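Local coordinates for protein flavoredoxin (Methanosarcina acetivorans, PDB 3BNK) that binds flavin mononucleotide (FMN) and probably serves in electron transport, at the interface of chains A and B. Numbering follows the deposited sequence. Chains: chain A/B, Flavoredoxin.

Contact 1: the interface of chains A and B. Residues chain A 40-41, 46, 123, 134; chain B 127-128.
B:Phe127 inserts its ring among A:Val40, A:Met46, A:Glu123 and A:Val134 in a two-fold symmetric interface between identical subunits, joining a loop of one to the strands of the other in the deposited dimer. The loop links strands 115-126 and 130-142 of chain B. CG1 of A:Val40 sits over one ring face in a CH-pi contact, 3.6 Å from the ring centroid of B:Phe127, though its exact placement is doubtful because the methyl is modelled too close to the ring edge. On that same side of the ring plane, A:Met46 bends at its last torsion (chi3 72°), which swings its terminal methyl CE to 3.9 Å from B:Phe127 CD2. A:Val134 comes from the opposite direction, its CG2 3.7 Å from B:Phe127 CZ at the far end of the ring. The carboxylate of A:Glu123 stands past the rim and on the other side of the ring plane, turned 75° to it, with OE1 3.3 Å from B:Phe127 CE2. Nearer the backbone, the amide of A:Asn41 crosses B:Pro128 at about a right angle; its OD1 lies 3.5 Å from B:Pro128 CD. With an alanine in place of B:Phe127, the pocket lined by A:Val40, A:Met46 and A:Val134 would probably lose its filling, leaving the A:Met46 methyl freer to swing. The inserted ring thus anchors the turn of one subunit against strands 37-41, 46-52 and 130-142 of its partner.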
# COMPACT_ATOMS: atom_id res chain seq x y z
N VAL A 40 -5.84 -2.59 7.06
CA VAL A 40 -6.11 -4.00 7.16
C VAL A 40 -7.52 -4.22 7.77
O VAL A 40 -8.13 -5.26 7.59
CB VAL A 40 -4.97 -4.64 8.00
CG1 VAL A 40 -5.43 -5.73 8.83
CG2 VAL A 40 -3.79 -5.05 7.11
N ASN A 41 -8.01 -3.20 8.47
CA ASN A 41 -9.32 -3.25 9.11
C ASN A 41 -9.89 -1.85 9.19
O ASN A 41 -9.17 -0.89 9.49
CB ASN A 41 -9.22 -3.87 10.51
CG ASN A 41 -10.58 -4.26 11.10
OD1 ASN A 41 -11.04 -3.68 12.07
ND2 ASN A 41 -11.23 -5.23 10.49
N MET A 46 -6.99 -0.27 11.79
CA MET A 46 -5.78 -1.09 11.86
C MET A 46 -5.03 -1.09 10.53
O MET A 46 -5.64 -1.08 9.48
CB MET A 46 -6.14 -2.53 12.24
CG MET A 46 -6.77 -2.69 13.62
SD MET A 46 -7.31 -4.39 13.97
CE MET A 46 -5.76 -5.19 14.17
N GLU A 123 -1.60 -7.79 16.57
CA GLU A 123 -1.25 -9.13 16.11
C GLU A 123 0.05 -9.11 15.32
O GLU A 123 0.29 -8.22 14.51
CB GLU A 123 -2.38 -9.72 15.28
CG GLU A 123 -2.24 -11.23 15.00
CD GLU A 123 -3.44 -11.82 14.29
OE1 GLU A 123 -4.37 -11.08 13.87
OE2 GLU A 123 -3.46 -13.06 14.14
N VAL A 134 0.55 -6.19 12.75
CA VAL A 134 -0.75 -5.51 12.64
C VAL A 134 -0.97 -4.63 13.88
O VAL A 134 -0.91 -5.10 15.02
CB VAL A 134 -1.93 -6.50 12.43
CG1 VAL A 134 -3.26 -5.75 12.39
CG2 VAL A 134 -1.73 -7.34 11.13
N PHE B 127 -9.99 -9.96 10.78
CA PHE B 127 -10.07 -8.85 11.71
C PHE B 127 -11.54 -8.49 11.84
O PHE B 127 -12.36 -9.06 11.10
CB PHE B 127 -9.17 -7.68 11.25
CG PHE B 127 -7.74 -8.09 11.03
CD1 PHE B 127 -7.24 -8.30 9.75
CD2 PHE B 127 -6.90 -8.33 12.12
CE1 PHE B 127 -5.92 -8.71 9.56
CE2 PHE B 127 -5.58 -8.75 11.94
CZ PHE B 127 -5.09 -8.93 10.65
N PRO B 128 -11.91 -7.61 12.79
CA PRO B 128 -13.34 -7.38 13.09
C PRO B 128 -14.27 -7.12 11.89
O PRO B 128 -15.36 -7.71 11.84
CB PRO B 128 -13.31 -6.16 14.02
CG PRO B 128 -11.97 -6.24 14.70
CD PRO B 128 -11.03 -6.81 13.67

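Contact 2: the interface of chains A and B. Residues chain A 6; chain B 103, 139-141.
A:Lys6, in the short strand 5-7, forms an antiparallel beta bridge with B:Tyr141 near the end of strand 130-142, so that an N-terminal segment of one subunit adds to the edge of a strand of the other. From this bridge the side chains of A:Lys6 and B:Tyr141 run side by side in the same direction. The lysine chain is extended beyond CG and passes on one side of the phenol plane, above the rim that carries CE2. Its CG lies 3.6 Å from B:Tyr141 CE2, and the aliphatic stem is thereby supported by the ring as far as CE. Beyond the ring the ammonium group meets the carboxylate of B:Glu103, a loop residue whose chain is also extended and crosses the lysine at a slant. NZ of A:Lys6 donates a hydrogen bond of 2.7 Å to OE2 of B:Glu103, which is also a salt bridge. The acceptor uses its anti lone pair, the one directed away from the other carboxylate oxygen. Pairing the two charges probably favours the ionised form of each. The phenol oxygen OH of B:Tyr141 lies against the methylene next to the ammonium group, 3.4 Å from A:Lys6 CE.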
# COMPACT_ATOMS: atom_id res chain seq x y z
N LYS A 6 4.35 -13.14 -19.62
CA LYS A 6 4.72 -13.35 -18.23
C LYS A 6 6.02 -12.65 -17.94
O LYS A 6 6.95 -12.72 -18.74
CB LYS A 6 4.86 -14.84 -17.89
CG LYS A 6 3.58 -15.47 -17.41
CD LYS A 6 3.70 -16.98 -17.25
CE LYS A 6 2.31 -17.60 -17.17
NZ LYS A 6 2.24 -19.00 -17.69
N GLU B 103 -2.45 -19.73 -14.74
CA GLU B 103 -1.98 -21.02 -14.20
C GLU B 103 -2.84 -21.58 -13.06
O GLU B 103 -2.98 -22.80 -12.91
CB GLU B 103 -0.52 -20.93 -13.76
CG GLU B 103 0.50 -20.67 -14.89
CD GLU B 103 1.92 -20.38 -14.38
OE1 GLU B 103 2.21 -20.56 -13.18
OE2 GLU B 103 2.77 -19.97 -15.21
N ALA B 139 2.06 -15.99 -10.71
CA ALA B 139 2.35 -15.52 -12.07
C ALA B 139 2.00 -14.04 -12.19
O ALA B 139 1.05 -13.56 -11.56
CB ALA B 139 1.60 -16.35 -13.12
N ALA B 140 2.82 -13.34 -12.97
CA ALA B 140 2.61 -11.94 -13.28
C ALA B 140 2.63 -11.74 -14.78
O ALA B 140 3.46 -12.31 -15.48
CB ALA B 140 3.67 -11.07 -12.60
N TYR B 141 1.68 -10.92 -15.25
CA TYR B 141 1.48 -10.66 -16.67
C TYR B 141 1.50 -9.16 -16.97
O TYR B 141 0.87 -8.37 -16.27
CB TYR B 141 0.13 -11.24 -17.14
CG TYR B 141 -0.10 -12.69 -16.79
CD1 TYR B 141 -0.59 -13.06 -15.54
CD2 TYR B 141 0.17 -13.71 -17.72
CE1 TYR B 141 -0.80 -14.41 -15.21
CE2 TYR B 141 -0.05 -15.05 -17.41
CZ TYR B 141 -0.53 -15.39 -16.15
OH TYR B 141 -0.74 -16.72 -15.84

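Contact 3: the interface of chains A and B. Residues chain A 7-8, 11; chain B 39, 47, 115, 117, 137, 140-141.
A:Val11 presses its CG2 methyl between B:Leu117 and B:Ile137, the apolar centre of this contact in a protein of the flavin reductase-like family, where a loop residue meets strands 115-126 and 130-142. With CG1 anti to the carbonyl carbon (chi1 -81°), CG2 falls between the backbone N and the carbonyl carbon and points towards chain B. The valine and B:Leu117 pass alongside one another, pointing opposite ways, tightly packed where A:Val11 CG2 comes to 3.3 Å from B:Leu117 CD2. B:Ile137 crosses at an angle and brings its CD1 to 3.6 Å from the same methyl, CG2 of A:Val11. Farther out, A:Ile7 extends its CD1 over B:Ala140, 3.7 Å from CB of that residue. The same CD1 of A:Ile7 also touches B:Leu115 CD1 at 3.8 Å. At the rim on this side the strands pair: A:Ile7 N donates a 2.9 Å hydrogen bond to B:Ala140 O, and water 1 bridges A:Ile7 O and B:Ala140 N. At the opposite rim B:Arg39, bent at chi2 and chi3, curls round to give a hydrogen bond from NH1 to the carbonyl O of A:Val11, 2.9 Å long. The oxygen lies nearly in the guanidinium plane, but the donor stands well above the carbonyl plane, 73° out of it.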
# COMPACT_ATOMS: atom_id res chain seq x y z
N ILE A 7 6.05 -11.96 -16.80
CA ILE A 7 7.26 -11.33 -16.29
C ILE A 7 7.57 -11.93 -14.92
O ILE A 7 6.84 -12.81 -14.44
CB ILE A 7 7.18 -9.75 -16.26
CG1 ILE A 7 6.39 -9.22 -15.04
CG2 ILE A 7 6.69 -9.18 -17.62
CD1 ILE A 7 4.93 -8.93 -15.28
N ASN A 8 8.65 -11.44 -14.30
CA ASN A 8 9.15 -11.97 -13.03
C ASN A 8 8.15 -11.78 -11.88
O ASN A 8 7.55 -10.72 -11.75
CB ASN A 8 10.49 -11.31 -12.70
CG ASN A 8 11.24 -12.03 -11.59
OD1 ASN A 8 10.94 -11.86 -10.40
ND2 ASN A 8 12.25 -12.83 -11.97
N VAL A 11 7.09 -8.90 -7.97
CA VAL A 11 6.51 -7.64 -8.42
C VAL A 11 6.00 -6.81 -7.25
O VAL A 11 5.33 -7.32 -6.33
CB VAL A 11 5.39 -7.86 -9.46
CG1 VAL A 11 5.98 -8.10 -10.84
CG2 VAL A 11 4.55 -9.05 -9.07
N ARG B 39 2.62 -5.39 -0.61
CA ARG B 39 3.55 -6.52 -0.41
C ARG B 39 3.65 -6.86 1.07
O ARG B 39 3.47 -6.01 1.96
CB ARG B 39 4.92 -6.26 -1.04
CG ARG B 39 4.96 -6.46 -2.56
CD ARG B 39 4.85 -7.92 -2.99
NE ARG B 39 5.97 -8.74 -2.53
CZ ARG B 39 7.08 -8.96 -3.24
NH1 ARG B 39 7.22 -8.42 -4.44
NH2 ARG B 39 8.06 -9.70 -2.74
N LEU B 47 1.76 -10.79 -1.46
CA LEU B 47 1.03 -9.53 -1.23
C LEU B 47 -0.12 -9.82 -0.27
O LEU B 47 -0.41 -10.98 0.05
CB LEU B 47 0.40 -8.99 -2.52
CG LEU B 47 0.97 -8.79 -3.92
CD1 LEU B 47 -0.14 -8.81 -4.94
CD2 LEU B 47 1.74 -7.46 -4.04
N LEU B 115 -1.16 -4.48 -15.87
CA LEU B 115 -0.41 -5.45 -15.07
C LEU B 115 -1.40 -6.28 -14.27
O LEU B 115 -2.32 -5.74 -13.64
CB LEU B 115 0.60 -4.73 -14.14
CG LEU B 115 1.42 -5.53 -13.11
CD1 LEU B 115 2.52 -6.43 -13.75
CD2 LEU B 115 2.04 -4.60 -12.10
N LEU B 117 -1.50 -9.53 -11.42
CA LEU B 117 -0.83 -10.43 -10.49
C LEU B 117 -1.79 -11.54 -10.07
O LEU B 117 -2.81 -11.27 -9.45
CB LEU B 117 -0.28 -9.67 -9.27
CG LEU B 117 0.50 -8.37 -9.52
CD1 LEU B 117 1.00 -7.75 -8.20
CD2 LEU B 117 1.67 -8.53 -10.54
N ILE B 137 2.35 -14.43 -5.15
CA ILE B 137 2.25 -14.09 -6.56
C ILE B 137 2.88 -15.23 -7.36
O ILE B 137 4.11 -15.41 -7.38
CB ILE B 137 2.94 -12.73 -6.89
CG1 ILE B 137 2.40 -11.62 -5.99
CG2 ILE B 137 2.74 -12.37 -8.38
CD1 ILE B 137 3.32 -10.39 -5.95
N ALA B 140 2.82 -13.34 -12.97
CA ALA B 140 2.61 -11.94 -13.28
C ALA B 140 2.63 -11.74 -14.78
O ALA B 140 3.46 -12.31 -15.48
CB ALA B 140 3.67 -11.07 -12.60
N TYR B 141 1.68 -10.92 -15.25
CA TYR B 141 1.48 -10.66 -16.67
C TYR B 141 1.50 -9.16 -16.97
O TYR B 141 0.87 -8.37 -16.27
CB TYR B 141 0.13 -11.24 -17.14
CG TYR B 141 -0.10 -12.69 -16.79
CD1 TYR B 141 -0.59 -13.06 -15.54
CD2 TYR B 141 0.17 -13.71 -17.72
CE1 TYR B 141 -0.80 -14.41 -15.21
CE2 TYR B 141 -0.05 -15.05 -17.41
CZ TYR B 141 -0.53 -15.39 -16.15
OH TYR B 141 -0.74 -16.72 -15.84
O HOH W 1 5.46 -15.00 -13.74

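Contacts 2 and 3 adjoin, the centres of their C-alpha atoms about 7 Å apart, and share B:Ala140 and B:Tyr141; A:Lys6 and A:Ile7 extend them along one short strand. Contact 1 lies about 29 Å from contact 2 and 24 Å from contact 3, again between C-alpha centres. Strand 130-142 serves all three, through chain A in contact 1 and chain B in the others, while strands 37-41 and 115-126 recur, from chain A in contact 1 and chain B in contact 3. Two-fold symmetry repeats each contact with the chains exchanged, so both subunits grip each other at well-separated points of the deposited dimer.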